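Local coordinates for gala protein type 1, 3 or 4 (Legionella pneumophila subsp. pneumophila, PDB 4XA9), which probably binds small GTPases and may act as a GTPase activator, using a curved leucine-rich-repeat scaffold, at residues N53-N58 against N77-E82; D97-E102 against Y121-K126; D144-S149 against E166-A171. All coordinates share one frame; numbering follows the deposited sequence.

Contact 1. Residues N53-N58 against N77-E82; sequences NDITAN and NNIGPE
The carbonyl oxygen of Ile55 takes the backbone N-H of Asn78, N to O 2.8 Å; the donor meets the C=O almost head-on, although the bond bends to 148° at the hydrogen. Aliphatic carbon of 77-82 gathers round the same oxygen: Asn77 CB stands 3.5 Å from Ile55 O, and Asn78 CB and Ile79 CG2 also border it. One residue back, the Asn77 carboxamide reaches over to the neighbouring loop, its CG anti to the carbonyl carbon and beside the backbone N (chi1 -78°). Ile55 N donates to Asn77 OD1 at 2.9 Å in a nearly straight bond (165°), but this oxygen is modelled too close to a neighbour and its exact place is less sure. The amide nitrogen continues inward, Asn77 ND2 donating to Leu50 O and Ile74 O, while Asn53 repeats the pattern one loop earlier with Leu50 O and Leu22 O.

Toward the helices, water replaces direct backbone bonding. Ala57 N donates to the water at 2.9 Å, which in turn donates to Asn78 O at 2.9 Å and more weakly to Ile79 O. Ala57 CB leans on Ile79 O at 3.5 Å and on Glu82 CB at 4.0 Å, where the beginnings of the two helices lie side by side. Thr56 is the N-cap of helix 57-63: its OG1 accepts from Asn58 N at 3.2 Å and is also hydrogen-bonded to Asp29. Outside the two segments, Asp54 OD1 pairs with a basic side chain of another protein's chain in a salt bridge. An inward asparagine whose amide binds backbone atoms of its own and the preceding loop is characteristic of leucine-rich repeats.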
ATOM      1  N   ASN A  53      -0.300 -10.499 -11.482  1.00 16.31           N
ATOM      2  CA  ASN A  53      -0.367 -11.127 -12.789  1.00 16.28           C
ATOM      3  C   ASN A  53      -1.637 -10.668 -13.484  1.00 20.01           C
ATOM      4  O   ASN A  53      -2.215  -9.651 -13.090  1.00 23.45           O
ATOM      5  CB  ASN A  53      -0.299 -12.647 -12.656  1.00 15.12           C
ATOM      6  CG  ASN A  53       1.110 -13.136 -12.394  1.00 16.38           C
ATOM      7  OD1 ASN A  53       2.016 -12.880 -13.186  1.00 15.40           O
ATOM      8  ND2 ASN A  53       1.309 -13.824 -11.271  1.00 15.18           N
ATOM      9  N   ASP A  54      -2.082 -11.405 -14.500  1.00 17.64           N
ATOM     10  CA  ASP A  54      -3.231 -10.985 -15.300  1.00 19.85           C
ATOM     11  C   ASP A  54      -4.342 -12.018 -15.280  1.00 21.86           C
ATOM     12  O   ASP A  54      -5.045 -12.211 -16.269  1.00 24.43           O
ATOM     13  CB  ASP A  54      -2.808 -10.720 -16.746  1.00 27.20           C
ATOM     14  CG  ASP A  54      -1.749  -9.644 -16.858  1.00 31.66           C
ATOM     15  OD1 ASP A  54      -1.832  -8.648 -16.109  1.00 32.11           O
ATOM     16  OD2 ASP A  54      -0.826  -9.801 -17.686  1.00 35.71           O
ATOM     17  N   ILE A  55      -4.489 -12.694 -14.152  1.00 19.85           N
ATOM     18  CA  ILE A  55      -5.465 -13.768 -14.029  1.00 19.08           C
ATOM     19  C   ILE A  55      -6.878 -13.206 -13.881  1.00 22.11           C
ATOM     20  O   ILE A  55      -7.084 -12.206 -13.191  1.00 21.43           O
ATOM     21  CB  ILE A  55      -5.112 -14.669 -12.832  1.00 18.95           C
ATOM     22  CG1 ILE A  55      -3.687 -15.210 -13.000  1.00 21.50           C
ATOM     23  CG2 ILE A  55      -6.120 -15.798 -12.668  1.00 17.13           C
ATOM     24  CD1 ILE A  55      -3.162 -15.952 -11.791  1.00 23.27           C
ATOM     25  N   THR A  56      -7.844 -13.837 -14.543  1.00 21.37           N
ATOM     26  CA  THR A  56      -9.241 -13.433 -14.435  1.00 20.19           C
ATOM     27  C   THR A  56     -10.037 -14.521 -13.729  1.00 20.64           C
ATOM     28  O   THR A  56      -9.462 -15.490 -13.239  1.00 19.26           O
ATOM     29  CB  THR A  56      -9.883 -13.164 -15.810  1.00 23.90           C
ATOM     30  OG1 THR A  56     -10.142 -14.412 -16.469  1.00 26.37           O
ATOM     31  CG2 THR A  56      -8.975 -12.296 -16.678  1.00 27.01           C
ATOM     32  N   ALA A  57     -11.358 -14.360 -13.695  1.00 22.19           N
ATOM     33  CA  ALA A  57     -12.243 -15.346 -13.081  1.00 24.86           C
ATOM     34  C   ALA A  57     -12.130 -16.714 -13.759  1.00 24.96           C
ATOM     35  O   ALA A  57     -12.271 -17.751 -13.110  1.00 24.65           O
ATOM     36  CB  ALA A  57     -13.686 -14.859 -13.121  1.00 25.84           C
ATOM     37  N   ASN A  58     -11.870 -16.714 -15.061  1.00 24.70           N
ATOM     38  CA  ASN A  58     -11.705 -17.967 -15.788  1.00 27.27           C
ATOM     39  C   ASN A  58     -10.493 -18.758 -15.310  1.00 25.44           C
ATOM     40  O   ASN A  58     -10.509 -19.990 -15.291  1.00 26.29           O
ATOM     41  CB  ASN A  58     -11.601 -17.694 -17.283  1.00 30.10           C
ATOM     42  CG  ASN A  58     -12.945 -17.385 -17.903  1.00 37.13           C
ATOM     43  OD1 ASN A  58     -13.987 -17.775 -17.370  1.00 35.08           O
ATOM     44  ND2 ASN A  58     -12.933 -16.687 -19.033  1.00 41.42           N
ATOM     45  N   ASN A  77      -4.494  -9.063  -9.343  1.00 19.91           N
ATOM     46  CA  ASN A  77      -4.899  -9.652 -10.611  1.00 17.92           C
ATOM     47  C   ASN A  77      -6.202  -8.993 -11.060  1.00 21.11           C
ATOM     48  O   ASN A  77      -6.455  -7.844 -10.717  1.00 22.21           O
ATOM     49  CB  ASN A  77      -5.047 -11.166 -10.485  1.00 17.44           C
ATOM     50  CG  ASN A  77      -3.702 -11.879 -10.509  1.00 17.66           C
ATOM     51  OD1 ASN A  77      -3.183 -12.204 -11.574  1.00 18.37           O
ATOM     52  ND2 ASN A  77      -3.137 -12.127  -9.331  1.00 15.58           N
ATOM     53  N   ASN A  78      -7.030  -9.715 -11.809  1.00 23.28           N
ATOM     54  CA  ASN A  78      -8.301  -9.162 -12.273  1.00 24.24           C
ATOM     55  C   ASN A  78      -9.437 -10.171 -12.147  1.00 22.46           C
ATOM     56  O   ASN A  78     -10.197 -10.372 -13.094  1.00 20.20           O
ATOM     57  CB  ASN A  78      -8.170  -8.701 -13.731  1.00 30.03           C
ATOM     58  CG  ASN A  78      -9.372  -7.898 -14.210  1.00 36.63           C
ATOM     59  OD1 ASN A  78      -9.990  -7.156 -13.445  1.00 37.68           O
ATOM     60  ND2 ASN A  78      -9.723  -8.071 -15.480  1.00 39.86           N
ATOM     61  N   ILE A  79      -9.558 -10.817 -10.990  1.00 19.00           N
ATOM     62  CA  ILE A  79     -10.479 -11.950 -10.900  1.00 21.50           C
ATOM     63  C   ILE A  79     -11.917 -11.493 -10.683  1.00 21.69           C
ATOM     64  O   ILE A  79     -12.855 -12.218 -11.004  1.00 21.65           O
ATOM     65  CB  ILE A  79     -10.077 -12.936  -9.785  1.00 19.29           C
ATOM     66  CG1 ILE A  79     -10.406 -12.370  -8.400  1.00 18.06           C
ATOM     67  CG2 ILE A  79      -8.594 -13.323  -9.923  1.00 17.05           C
ATOM     68  CD1 ILE A  79     -10.114 -13.346  -7.262  1.00 19.92           C
ATOM     69  N   GLY A  80     -12.088 -10.284 -10.152  1.00 20.99           N
ATOM     70  CA  GLY A  80     -13.412  -9.697 -10.040  1.00 21.77           C
ATOM     71  C   GLY A  80     -14.352 -10.415  -9.093  1.00 21.03           C
ATOM     72  O   GLY A  80     -13.941 -11.313  -8.350  1.00 20.53           O
ATOM     73  N   PRO A  81     -15.628 -10.015  -9.104  1.00 24.47           N
ATOM     74  CA  PRO A  81     -16.644 -10.615  -8.235  1.00 24.66           C
ATOM     75  C   PRO A  81     -16.799 -12.115  -8.472  1.00 24.01           C
ATOM     76  O   PRO A  81     -16.885 -12.875  -7.515  1.00 25.85           O
ATOM     77  CB  PRO A  81     -17.920  -9.862  -8.620  1.00 27.27           C
ATOM     78  CG  PRO A  81     -17.433  -8.566  -9.189  1.00 28.98           C
ATOM     79  CD  PRO A  81     -16.167  -8.900  -9.902  1.00 27.84           C
ATOM     80  N   GLU A  82     -16.820 -12.536  -9.731  1.00 20.74           N
ATOM     81  CA  GLU A  82     -16.993 -13.953 -10.043  1.00 27.26           C
ATOM     82  C   GLU A  82     -15.777 -14.783  -9.639  1.00 24.56           C
ATOM     83  O   GLU A  82     -15.914 -15.940  -9.254  1.00 23.16           O
ATOM     84  CB  GLU A  82     -17.293 -14.143 -11.529  1.00 33.43           C
ATOM     85  CG  GLU A  82     -18.690 -13.706 -11.924  1.00 40.43           C
ATOM     86  CD  GLU A  82     -18.972 -13.932 -13.393  1.00 49.23           C
ATOM     87  OE1 GLU A  82     -19.099 -15.108 -13.805  1.00 52.85           O
ATOM     88  OE2 GLU A  82     -19.063 -12.931 -14.135  1.00 52.60           O
TER
HETATM   89  O   HOH W   1     -12.639 -11.738 -13.995  1.00 32.48           O

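Contact 2. Residues D97-E102 against Y121-K126; sequences DVSFNE and YALYNK
Asp97 and Tyr121 pair as a parallel beta bridge where two leucine-rich-repeat strands turn into their loops, and Asn125, an inward asparagine, joins those loops. Val98 N donates to Tyr121 O at 2.8 Å. Asp97 OD1 accepts both Ser99 N, closing an Asx turn, and Ser99 OG; Asp97 OD2 is hydrogen-bonded to a polar side chain of another protein's chain. The Ser99 OG hydroxyl in turn accepts Leu123 N at 2.9 Å. The Asn125 amide then works with both ends: ND2 donates to Val98 O at 2.9 Å, straight (170°) but arriving above the carbonyl plane, and OD1 accepts Asn101 N at 2.9 Å.

Phe100 N bonds to Leu123 O, and the Phe100 ring receives Tyr124 CB over one face, 3.7 Å from the centroid. The two rings lie near parallel, at 30°, yet slid so far apart that they barely overlap. Tyr124 OH bonds to the backbone of another protein's chain. At the outer end, Lys126 runs beside Glu102, Lys126 NZ 3.3 Å from Glu102 CG; the charges stay 4.2 Å apart (Glu102 OE1 to Lys126 NZ), too far for a salt bridge, so any attraction between them is probably modest beside the buried amide and hydroxyl bonds.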
ATOM      1  N   ASP A  97      -5.491 -14.169   0.087  1.00 14.58           N
ATOM      2  CA  ASP A  97      -5.276 -12.771  -0.260  1.00 16.75           C
ATOM      3  C   ASP A  97      -5.867 -12.486  -1.640  1.00 19.10           C
ATOM      4  O   ASP A  97      -5.356 -12.966  -2.649  1.00 19.96           O
ATOM      5  CB  ASP A  97      -3.780 -12.432  -0.228  1.00 17.24           C
ATOM      6  CG  ASP A  97      -3.510 -10.947  -0.391  1.00 19.50           C
ATOM      7  OD1 ASP A  97      -4.439 -10.211  -0.768  1.00 23.45           O
ATOM      8  OD2 ASP A  97      -2.365 -10.513  -0.151  1.00 20.47           O
ATOM      9  N   VAL A  98      -6.943 -11.702  -1.677  1.00 17.39           N
ATOM     10  CA  VAL A  98      -7.555 -11.301  -2.941  1.00 15.92           C
ATOM     11  C   VAL A  98      -7.520  -9.785  -3.100  1.00 18.21           C
ATOM     12  O   VAL A  98      -8.349  -9.214  -3.811  1.00 20.47           O
ATOM     13  CB  VAL A  98      -9.028 -11.769  -3.059  1.00 14.60           C
ATOM     14  CG1 VAL A  98      -9.104 -13.275  -3.248  1.00 15.10           C
ATOM     15  CG2 VAL A  98      -9.835 -11.333  -1.840  1.00 13.60           C
ATOM     16  N   SER A  99      -6.571  -9.141  -2.426  1.00 16.23           N
ATOM     17  CA  SER A  99      -6.457  -7.683  -2.471  1.00 16.45           C
ATOM     18  C   SER A  99      -6.289  -7.194  -3.912  1.00 19.57           C
ATOM     19  O   SER A  99      -5.719  -7.901  -4.741  1.00 18.18           O
ATOM     20  CB  SER A  99      -5.282  -7.217  -1.609  1.00 16.10           C
ATOM     21  OG  SER A  99      -5.417  -7.683  -0.275  1.00 15.99           O
ATOM     22  N   PHE A 100      -6.803  -6.001  -4.202  1.00 15.67           N
ATOM     23  CA  PHE A 100      -6.636  -5.370  -5.513  1.00 16.05           C
ATOM     24  C   PHE A 100      -7.124  -6.252  -6.661  1.00 14.40           C
ATOM     25  O   PHE A 100      -6.366  -6.553  -7.586  1.00 17.04           O
ATOM     26  CB  PHE A 100      -5.170  -4.993  -5.739  1.00 15.34           C
ATOM     27  CG  PHE A 100      -4.655  -3.968  -4.763  1.00 17.24           C
ATOM     28  CD1 PHE A 100      -4.143  -4.355  -3.532  1.00 17.44           C
ATOM     29  CD2 PHE A 100      -4.697  -2.617  -5.075  1.00 16.93           C
ATOM     30  CE1 PHE A 100      -3.674  -3.403  -2.624  1.00 20.03           C
ATOM     31  CE2 PHE A 100      -4.232  -1.660  -4.175  1.00 18.65           C
ATOM     32  CZ  PHE A 100      -3.721  -2.056  -2.948  1.00 18.71           C
ATOM     33  N   ASN A 101      -8.387  -6.659  -6.597  1.00 16.40           N
ATOM     34  CA  ASN A 101      -8.971  -7.505  -7.640  1.00 19.74           C
ATOM     35  C   ASN A 101     -10.363  -7.052  -8.064  1.00 18.83           C
ATOM     36  O   ASN A 101     -11.028  -7.737  -8.834  1.00 21.08           O
ATOM     37  CB  ASN A 101      -9.044  -8.964  -7.179  1.00 16.51           C
ATOM     38  CG  ASN A 101      -7.843  -9.768  -7.602  1.00 19.09           C
ATOM     39  OD1 ASN A 101      -7.711 -10.135  -8.773  1.00 20.88           O
ATOM     40  ND2 ASN A 101      -6.973 -10.079  -6.651  1.00 16.04           N
ATOM     41  N   GLU A 102     -10.794  -5.905  -7.547  1.00 19.25           N
ATOM     42  CA  GLU A 102     -12.140  -5.389  -7.789  1.00 20.82           C
ATOM     43  C   GLU A 102     -13.233  -6.419  -7.500  1.00 24.66           C
ATOM     44  O   GLU A 102     -14.202  -6.520  -8.254  1.00 21.29           O
ATOM     45  CB  GLU A 102     -12.270  -4.901  -9.233  1.00 27.44           C
ATOM     46  CG  GLU A 102     -11.145  -3.987  -9.689  1.00 38.29           C
ATOM     47  CD  GLU A 102     -11.374  -3.420 -11.083  1.00 52.09           C
ATOM     48  OE1 GLU A 102     -12.510  -3.522 -11.596  1.00 55.92           O
ATOM     49  OE2 GLU A 102     -10.413  -2.877 -11.672  1.00 58.03           O
ATOM     50  N   TYR A 121      -7.267 -11.385   3.347  1.00 18.21           N
ATOM     51  CA  TYR A 121      -6.726 -10.086   2.962  1.00 15.30           C
ATOM     52  C   TYR A 121      -7.489  -9.633   1.735  1.00 16.67           C
ATOM     53  O   TYR A 121      -7.530 -10.349   0.728  1.00 18.51           O
ATOM     54  CB  TYR A 121      -5.227 -10.159   2.659  1.00 18.01           C
ATOM     55  CG  TYR A 121      -4.390 -10.726   3.784  1.00 18.26           C
ATOM     56  CD1 TYR A 121      -3.866  -9.903   4.765  1.00 16.47           C
ATOM     57  CD2 TYR A 121      -4.129 -12.091   3.861  1.00 22.15           C
ATOM     58  CE1 TYR A 121      -3.105 -10.415   5.794  1.00 19.15           C
ATOM     59  CE2 TYR A 121      -3.364 -12.617   4.889  1.00 24.02           C
ATOM     60  CZ  TYR A 121      -2.855 -11.772   5.852  1.00 22.22           C
ATOM     61  OH  TYR A 121      -2.095 -12.280   6.879  1.00 23.26           O
ATOM     62  N   ALA A 122      -8.110  -8.462   1.810  1.00 10.99           N
ATOM     63  CA  ALA A 122      -8.930  -7.995   0.701  1.00 13.71           C
ATOM     64  C   ALA A 122      -8.822  -6.490   0.561  1.00 17.63           C
ATOM     65  O   ALA A 122      -9.826  -5.806   0.359  1.00 16.18           O
ATOM     66  CB  ALA A 122     -10.396  -8.414   0.897  1.00 12.25           C
ATOM     67  N   LEU A 123      -7.602  -5.983   0.679  1.00 17.51           N
ATOM     68  CA  LEU A 123      -7.342  -4.553   0.562  1.00 17.26           C
ATOM     69  C   LEU A 123      -7.787  -4.052  -0.802  1.00 17.15           C
ATOM     70  O   LEU A 123      -7.667  -4.771  -1.798  1.00 15.39           O
ATOM     71  CB  LEU A 123      -5.852  -4.247   0.755  1.00 16.15           C
ATOM     72  CG  LEU A 123      -5.188  -4.423   2.121  1.00 18.42           C
ATOM     73  CD1 LEU A 123      -5.044  -5.899   2.483  1.00 16.09           C
ATOM     74  CD2 LEU A 123      -3.820  -3.756   2.116  1.00 16.38           C
ATOM     75  N   TYR A 124      -8.278  -2.815  -0.834  1.00 14.46           N
ATOM     76  CA  TYR A 124      -8.669  -2.127  -2.073  1.00 19.17           C
ATOM     77  C   TYR A 124      -9.472  -3.000  -3.041  1.00 18.73           C
ATOM     78  O   TYR A 124      -8.951  -3.464  -4.047  1.00 17.69           O
ATOM     79  CB  TYR A 124      -7.431  -1.574  -2.792  1.00 21.39           C
ATOM     80  CG  TYR A 124      -7.781  -0.534  -3.834  1.00 21.03           C
ATOM     81  CD1 TYR A 124      -8.174   0.744  -3.452  1.00 21.68           C
ATOM     82  CD2 TYR A 124      -7.738  -0.832  -5.193  1.00 19.97           C
ATOM     83  CE1 TYR A 124      -8.512   1.701  -4.393  1.00 22.51           C
ATOM     84  CE2 TYR A 124      -8.074   0.122  -6.147  1.00 22.07           C
ATOM     85  CZ  TYR A 124      -8.461   1.386  -5.737  1.00 26.70           C
ATOM     86  OH  TYR A 124      -8.798   2.343  -6.670  1.00 27.92           O
ATOM     87  N   ASN A 125     -10.745  -3.214  -2.738  1.00 16.71           N
ATOM     88  CA  ASN A 125     -11.571  -4.074  -3.568  1.00 20.12           C
ATOM     89  C   ASN A 125     -12.952  -3.488  -3.825  1.00 22.73           C
ATOM     90  O   ASN A 125     -13.872  -4.213  -4.202  1.00 19.81           O
ATOM     91  CB  ASN A 125     -11.703  -5.464  -2.930  1.00 20.02           C
ATOM     92  CG  ASN A 125     -10.717  -6.468  -3.505  1.00 20.96           C
ATOM     93  OD1 ASN A 125     -10.560  -6.577  -4.728  1.00 20.77           O
ATOM     94  ND2 ASN A 125     -10.044  -7.208  -2.627  1.00 20.47           N
ATOM     95  N   LYS A 126     -13.080  -2.177  -3.628  1.00 22.58           N
ATOM     96  CA  LYS A 126     -14.372  -1.489  -3.710  1.00 26.85           C
ATOM     97  C   LYS A 126     -15.402  -2.110  -2.768  1.00 26.49           C
ATOM     98  O   LYS A 126     -16.599  -2.133  -3.064  1.00 29.04           O
ATOM     99  CB  LYS A 126     -14.906  -1.495  -5.148  1.00 32.62           C
ATOM    100  CG  LYS A 126     -13.954  -0.866  -6.154  1.00 39.02           C
ATOM    101  CD  LYS A 126     -14.517  -0.902  -7.572  1.00 47.00           C
ATOM    102  CE  LYS A 126     -13.460  -1.372  -8.574  1.00 50.25           C
ATOM    103  NZ  LYS A 126     -12.071  -1.353  -8.007  1.00 52.54           N
TER
HETATM  104  O   HOH W   2      -9.818  -3.340  -6.681  1.00 16.83           O

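Contact 3. Residues D144-S149 against E166-A171; sequences DLCFNS and ELIASA
A sulfur accepts a backbone hydrogen bond here: Ser170 N points its N-H at Cys146 SG, 3.5 Å away and fairly straight (154°). Cys146 SG lies beside its own backbone N, anti to the carbonyl carbon (chi1 -64°), and from there the thiol also packs against Ile168 CG2 at 3.6 Å. The loop that presents it is shaped from within. Asp144 OD1 accepts Cys146 N at 3.2 Å, forming an Asx turn, and a type II turn runs from Leu145 to Asn148, whose ND2 reaches back to Leu145 O at 2.9 Å from well above the carbonyl plane while its OD1 accepts Asn125 N of the preceding loop.

Two backbone bonds flank the sulfur. Leu145 N to Ile168 O is short, 2.6 Å, and nearly linear at 173°; Phe147 N meets Ser170 O at 3.0 Å. Between the strand ends the Asp144 carboxylate lies obliquely across branched aliphatic carbon, its CG 3.4 Å from Ile168 CB. Farther along, Phe147 brings CD1 to within 3.8 Å of Ala171 CB, and the same ring stacks on an aromatic side chain of another protein's chain; backbone of that chain hydrogen-bonds Ser170 OG.

Asp144 and Ile168 pair in parallel as the last residues of strands 142-144 and 166-168, so the contact covers the point where two adjacent strands of the long sheet give way to loops. Segment 144-149 leads on to helix 151-159; on the far side of strand 166-168, Ile168 packs against strand 190-192.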
ATOM      1  N   ASP A 144      -8.211  -8.161   6.730  1.00 16.72           N
ATOM      2  CA  ASP A 144      -7.530  -6.922   6.384  1.00 16.41           C
ATOM      3  C   ASP A 144      -8.322  -6.246   5.277  1.00 17.60           C
ATOM      4  O   ASP A 144      -8.445  -6.789   4.173  1.00 17.19           O
ATOM      5  CB  ASP A 144      -6.087  -7.197   5.948  1.00 19.56           C
ATOM      6  CG  ASP A 144      -5.243  -5.925   5.836  1.00 25.77           C
ATOM      7  OD1 ASP A 144      -5.799  -4.854   5.498  1.00 25.62           O
ATOM      8  OD2 ASP A 144      -4.015  -6.004   6.070  1.00 24.21           O
ATOM      9  N   LEU A 145      -8.857  -5.065   5.569  1.00 19.01           N
ATOM     10  CA  LEU A 145      -9.741  -4.373   4.638  1.00 20.31           C
ATOM     11  C   LEU A 145      -9.270  -2.968   4.268  1.00 17.87           C
ATOM     12  O   LEU A 145     -10.083  -2.129   3.885  1.00 18.06           O
ATOM     13  CB  LEU A 145     -11.155  -4.288   5.227  1.00 21.02           C
ATOM     14  CG  LEU A 145     -11.868  -5.628   5.367  1.00 17.54           C
ATOM     15  CD1 LEU A 145     -13.160  -5.490   6.167  1.00 16.86           C
ATOM     16  CD2 LEU A 145     -12.134  -6.212   3.978  1.00 16.56           C
ATOM     17  N   CYS A 146      -7.969  -2.710   4.378  1.00 14.86           N
ATOM     18  CA  CYS A 146      -7.428  -1.381   4.089  1.00 13.69           C
ATOM     19  C   CYS A 146      -7.847  -0.890   2.709  1.00 15.66           C
ATOM     20  O   CYS A 146      -7.979  -1.684   1.785  1.00 17.90           O
ATOM     21  CB  CYS A 146      -5.902  -1.383   4.188  1.00 15.09           C
ATOM     22  SG  CYS A 146      -5.276  -1.732   5.833  1.00 18.42           S
ATOM     23  N   PHE A 147      -8.068   0.418   2.590  1.00 15.90           N
ATOM     24  CA  PHE A 147      -8.405   1.070   1.320  1.00 16.56           C
ATOM     25  C   PHE A 147      -9.765   0.649   0.780  1.00 17.49           C
ATOM     26  O   PHE A 147      -9.983   0.664  -0.430  1.00 20.96           O
ATOM     27  CB  PHE A 147      -7.336   0.801   0.248  1.00 16.48           C
ATOM     28  CG  PHE A 147      -5.920   1.011   0.720  1.00 18.15           C
ATOM     29  CD1 PHE A 147      -5.486   2.262   1.132  1.00 20.67           C
ATOM     30  CD2 PHE A 147      -5.016  -0.037   0.709  1.00 22.18           C
ATOM     31  CE1 PHE A 147      -4.185   2.461   1.553  1.00 23.62           C
ATOM     32  CE2 PHE A 147      -3.706   0.154   1.129  1.00 25.82           C
ATOM     33  CZ  PHE A 147      -3.291   1.408   1.549  1.00 24.05           C
ATOM     34  N   ASN A 148     -10.668   0.268   1.675  1.00 17.58           N
ATOM     35  CA  ASN A 148     -12.071   0.039   1.330  1.00 21.05           C
ATOM     36  C   ASN A 148     -12.952   1.005   2.117  1.00 24.61           C
ATOM     37  O   ASN A 148     -12.834   1.094   3.337  1.00 22.55           O
ATOM     38  CB  ASN A 148     -12.505  -1.401   1.627  1.00 18.24           C
ATOM     39  CG  ASN A 148     -11.835  -2.421   0.721  1.00 20.95           C
ATOM     40  OD1 ASN A 148     -12.207  -2.575  -0.444  1.00 19.52           O
ATOM     41  ND2 ASN A 148     -10.856  -3.139   1.262  1.00 19.12           N
ATOM     42  N   SER A 149     -13.835   1.720   1.433  1.00 24.23           N
ATOM     43  CA  SER A 149     -14.705   2.673   2.125  1.00 24.40           C
ATOM     44  C   SER A 149     -15.790   1.941   2.913  1.00 25.18           C
ATOM     45  O   SER A 149     -16.943   1.863   2.484  1.00 25.50           O
ATOM     46  CB  SER A 149     -15.334   3.652   1.132  1.00 24.18           C
ATOM     47  OG  SER A 149     -16.098   4.640   1.809  1.00 25.33           O
ATOM     48  N   GLU A 166      -8.498 -10.418  14.721  1.00 19.00           N
ATOM     49  CA  GLU A 166      -7.632  -9.389  14.174  1.00 22.45           C
ATOM     50  C   GLU A 166      -8.309  -8.655  13.028  1.00 22.12           C
ATOM     51  O   GLU A 166      -8.744  -9.265  12.058  1.00 21.57           O
ATOM     52  CB  GLU A 166      -6.309 -10.003  13.717  1.00 28.30           C
ATOM     53  CG  GLU A 166      -5.528 -10.627  14.862  1.00 34.45           C
ATOM     54  CD  GLU A 166      -4.272 -11.328  14.412  1.00 43.18           C
ATOM     55  OE1 GLU A 166      -4.354 -12.173  13.495  1.00 47.23           O
ATOM     56  OE2 GLU A 166      -3.201 -11.028  14.977  1.00 47.80           O
ATOM     57  N   LEU A 167      -8.398  -7.337  13.151  1.00 19.99           N
ATOM     58  CA  LEU A 167      -9.030  -6.521  12.130  1.00 20.68           C
ATOM     59  C   LEU A 167      -8.109  -5.371  11.700  1.00 21.75           C
ATOM     60  O   LEU A 167      -7.675  -4.563  12.518  1.00 20.91           O
ATOM     61  CB  LEU A 167     -10.374  -5.984  12.645  1.00 18.74           C
ATOM     62  CG  LEU A 167     -11.157  -5.084  11.696  1.00 23.45           C
ATOM     63  CD1 LEU A 167     -11.447  -5.814  10.396  1.00 20.53           C
ATOM     64  CD2 LEU A 167     -12.452  -4.610  12.346  1.00 27.61           C
ATOM     65  N   ILE A 168      -7.803  -5.325  10.409  1.00 20.49           N
ATOM     66  CA  ILE A 168      -7.011  -4.252   9.819  1.00 19.44           C
ATOM     67  C   ILE A 168      -7.937  -3.476   8.903  1.00 20.37           C
ATOM     68  O   ILE A 168      -8.474  -4.036   7.942  1.00 20.16           O
ATOM     69  CB  ILE A 168      -5.796  -4.784   8.999  1.00 22.10           C
ATOM     70  CG1 ILE A 168      -5.217  -6.049   9.630  1.00 29.82           C
ATOM     71  CG2 ILE A 168      -4.719  -3.709   8.813  1.00 17.94           C
ATOM     72  CD1 ILE A 168      -4.527  -5.809  10.909  1.00 32.77           C
ATOM     73  N   ALA A 169      -8.134  -2.195   9.194  1.00 17.10           N
ATOM     74  CA  ALA A 169      -9.065  -1.391   8.415  1.00 19.21           C
ATOM     75  C   ALA A 169      -8.605   0.062   8.337  1.00 20.02           C
ATOM     76  O   ALA A 169      -9.318   0.974   8.762  1.00 16.97           O
ATOM     77  CB  ALA A 169     -10.467  -1.484   9.011  1.00 15.55           C
ATOM     78  N   SER A 170      -7.412   0.268   7.784  1.00 17.87           N
ATOM     79  CA  SER A 170      -6.856   1.610   7.636  1.00 19.91           C
ATOM     80  C   SER A 170      -7.321   2.238   6.327  1.00 19.25           C
ATOM     81  O   SER A 170      -7.469   1.540   5.328  1.00 18.84           O
ATOM     82  CB  SER A 170      -5.322   1.575   7.687  1.00 21.06           C
ATOM     83  OG  SER A 170      -4.846   1.121   8.946  1.00 20.77           O
ATOM     84  N   ALA A 171      -7.526   3.554   6.339  1.00 18.23           N
ATOM     85  CA  ALA A 171      -8.055   4.281   5.181  1.00 19.54           C
ATOM     86  C   ALA A 171      -9.398   3.702   4.754  1.00 21.67           C
ATOM     87  O   ALA A 171      -9.589   3.339   3.589  1.00 21.66           O
ATOM     88  CB  ALA A 171      -7.061   4.254   4.019  1.00 16.78           C
TER

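The three contacts follow one another along the solenoid, each joining consecutive loops. Contacts 1 and 2 have centres about 11 Å apart and meet through Asn101, whose OD1 lies 3.0 Å from Ile79 N. Contacts 2 and 3, with centres about 10 Å apart, are joined in the same manner by Asn148 OD1, 2.8 Å from Asn125 N; in addition, backbone Tyr124 N lies 2.9 Å from Cys146 O. Contacts 1 and 3 do not touch; their nearest atoms are about 12 Å apart. All three lie within reach of another protein's chain, which meets charged Asp54 in contact 1 and aromatic rings in contacts 2 and 3.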